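Local atomic coordinates of sorbitol dehydrogenase (PDB entry 5ITG), a protein that probably oxidises D-sorbitol to L-sorbose at a secondary alcohol, passing hydride to an NADP cofactor bound by a Rossmann-type domain. Residues Thr184-Asp189 against Trp263-Gln268. Numbering follows the deposited sequence.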
loop_
_atom_site.group_PDB
_atom_site.type_symbol
_atom_site.label_atom_id
_atom_site.label_comp_id
_atom_site.label_asym_id
_atom_site.label_seq_id
_atom_site.Cartn_x
_atom_site.Cartn_y
_atom_site.Cartn_z
ATOM N N THR A 184 16.539 -5.877 12.291
ATOM C CA THR A 184 16.151 -5.160 11.087
ATOM C C THR A 184 14.812 -4.456 11.304
ATOM O O THR A 184 13.877 -5.051 11.839
ATOM C CB THR A 184 15.988 -6.134 9.901
ATOM O OG1 THR A 184 17.251 -6.729 9.586
ATOM C CG2 THR A 184 15.436 -5.403 8.677
ATOM N N VAL A 185 14.722 -3.195 10.902
ATOM C CA VAL A 185 13.464 -2.458 11.017
ATOM C C VAL A 185 12.849 -2.539 9.619
ATOM O O VAL A 185 13.355 -1.936 8.673
ATOM C CB VAL A 185 13.687 -0.983 11.397
ATOM C CG1 VAL A 185 12.368 -0.251 11.396
ATOM C CG2 VAL A 185 14.343 -0.888 12.769
HETATM N N MSE A 186 11.759 -3.287 9.501
HETATM C CA MSE A 186 11.105 -3.507 8.217
HETATM C C MSE A 186 9.704 -2.911 8.085
HETATM O O MSE A 186 8.719 -3.489 8.541
HETATM C CB MSE A 186 11.057 -5.011 7.945
HETATM C CG MSE A 186 10.515 -5.426 6.579
HETATM SE SE MSE A 186 10.757 -7.349 6.327
HETATM C CE MSE A 186 9.237 -7.980 7.324
ATOM N N SER A 187 9.622 -1.750 7.452
ATOM C CA SER A 187 8.334 -1.111 7.240
ATOM C C SER A 187 7.586 -1.824 6.111
ATOM O O SER A 187 8.169 -2.140 5.071
ATOM C CB SER A 187 8.529 0.354 6.865
ATOM O OG SER A 187 7.301 0.949 6.492
ATOM N N CYS A 188 6.307 -2.110 6.330
ATOM C CA CYS A 188 5.495 -2.731 5.293
ATOM C C CYS A 188 4.320 -1.823 4.947
ATOM O O CYS A 188 3.296 -2.270 4.422
ATOM C CB CYS A 188 5.010 -4.113 5.724
ATOM S SG CYS A 188 6.326 -5.361 5.637
ATOM N N ASP A 189 4.480 -0.539 5.258
ATOM C CA ASP A 189 3.471 0.463 4.932
ATOM C C ASP A 189 3.687 0.854 3.473
ATOM O O ASP A 189 4.821 0.853 2.991
ATOM C CB ASP A 189 3.628 1.695 5.818
ATOM C CG ASP A 189 2.933 1.538 7.160
ATOM O OD1 ASP A 189 1.697 1.409 7.163
ATOM O OD2 ASP A 189 3.618 1.547 8.205
ATOM N N TRP A 263 5.616 -8.398 -3.378
ATOM C CA TRP A 263 6.469 -7.836 -2.351
ATOM C C TRP A 263 7.891 -7.760 -2.875
ATOM O O TRP A 263 8.533 -8.782 -3.101
ATOM C CB TRP A 263 6.429 -8.688 -1.084
ATOM C CG TRP A 263 7.061 -8.024 0.111
ATOM C CD1 TRP A 263 7.582 -6.765 0.173
ATOM C CD2 TRP A 263 7.223 -8.590 1.417
ATOM N NE1 TRP A 263 8.064 -6.511 1.440
ATOM C CE2 TRP A 263 7.855 -7.616 2.222
ATOM C CE3 TRP A 263 6.897 -9.829 1.987
ATOM C CZ2 TRP A 263 8.164 -7.841 3.565
ATOM C CZ3 TRP A 263 7.206 -10.054 3.324
ATOM C CH2 TRP A 263 7.833 -9.063 4.097
ATOM N N VAL A 264 8.359 -6.535 -3.089
ATOM C CA VAL A 264 9.712 -6.296 -3.557
ATOM C C VAL A 264 10.429 -5.767 -2.327
ATOM O O VAL A 264 9.988 -4.805 -1.708
ATOM C CB VAL A 264 9.721 -5.267 -4.695
ATOM C CG1 VAL A 264 11.150 -4.963 -5.110
ATOM C CG2 VAL A 264 8.930 -5.824 -5.886
ATOM N N LEU A 265 11.542 -6.392 -1.972
ATOM C CA LEU A 265 12.238 -6.000 -0.756
ATOM C C LEU A 265 13.743 -5.866 -0.920
ATOM O O LEU A 265 14.391 -6.744 -1.488
ATOM C CB LEU A 265 11.912 -7.050 0.310
ATOM C CG LEU A 265 12.464 -7.013 1.732
ATOM C CD1 LEU A 265 11.870 -5.841 2.493
ATOM C CD2 LEU A 265 12.108 -8.335 2.420
ATOM N N GLU A 266 14.298 -4.763 -0.430
ATOM C CA GLU A 266 15.738 -4.563 -0.503
ATOM C C GLU A 266 16.365 -5.553 0.476
ATOM O O GLU A 266 15.914 -5.688 1.618
ATOM C CB GLU A 266 16.101 -3.117 -0.143
ATOM C CG GLU A 266 15.802 -2.137 -1.282
ATOM C CD GLU A 266 16.050 -0.678 -0.921
ATOM O OE1 GLU A 266 16.290 -0.368 0.268
ATOM O OE2 GLU A 266 15.986 0.166 -1.840
ATOM N N ASP A 267 17.392 -6.257 0.016
ATOM C CA ASP A 267 18.060 -7.265 0.832
ATOM C C ASP A 267 19.096 -6.636 1.754
ATOM O O ASP A 267 20.300 -6.776 1.537
ATOM C CB ASP A 267 18.738 -8.302 -0.071
ATOM C CG ASP A 267 18.905 -9.650 0.610
ATOM O OD1 ASP A 267 18.686 -9.741 1.835
ATOM O OD2 ASP A 267 19.258 -10.622 -0.076
ATOM N N GLN A 268 18.621 -5.935 2.780
ATOM C CA GLN A 268 19.504 -5.288 3.739
ATOM C C GLN A 268 19.012 -5.662 5.131
ATOM O O GLN A 268 18.195 -4.958 5.719
ATOM C CB GLN A 268 19.457 -3.767 3.567
ATOM C CG GLN A 268 19.494 -3.301 2.124
ATOM C CD GLN A 268 19.273 -1.807 1.983
ATOM O OE1 GLN A 268 18.453 -1.224 2.688
ATOM N NE2 GLN A 268 19.990 -1.182 1.057
HETATM O O HOH W 1 8.873 -4.100 2.967
#
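A water links Ser187 to Trp263: it accepts the indole N-H, 3.0 Å from Trp263 NE1, and donates to the Ser187 backbone carbonyl, 3.0 Å from O. Because the water sits at the ring edge, in plane with the indole, it takes that N-H where the hydrogen points, and the one polar atom of this buried, largely apolar side chain has an acceptor. The benzo end of the same ring meets two sulfur-bearing side chains. Met186 has CG anti to the backbone N (chi1 -175°) and runs extended toward the tryptophan until it bends at SE, which turns CE against the ring edge, 3.7 Å from Trp263 CH2. The residue is selenomethionine, and Met186 SE lies 3.8 Å from Trp263 CZ2, a Met-aromatic contact 74° off the normal of the six-membered ring. The shorter Cys188 side chain brings SG to 3.7 Å from Trp263 CZ2 along an oblique line; the small, polarisable thiol fits the place beside the ring. Both segments belong to the Rossmann domain of the mannitol dehydrogenase family. Strand 184-187 pairs in parallel with strand 125-128 of the large sheet, whereas strand 263-266 is the middle of a separate three-stranded sheet; the two sheets meet here through side chains and the bridging water, with the segments running roughly antiparallel. Helix 41-46 adds Glu41, which touches Met186, Cys188 and Trp263. One Leu265 methyl, CD2, lies over an indole face, toward its rim, and 4.2 Å from Met186 SE; an apolar leucine suits the place between them. At the far end, threonine offers two groups: Thr184 CG2 lies 4.1 Å from Gln268 O, while the Thr184 hydroxyl OG1 is hydrogen-bonded to Ala270 N and Thr222 OG1.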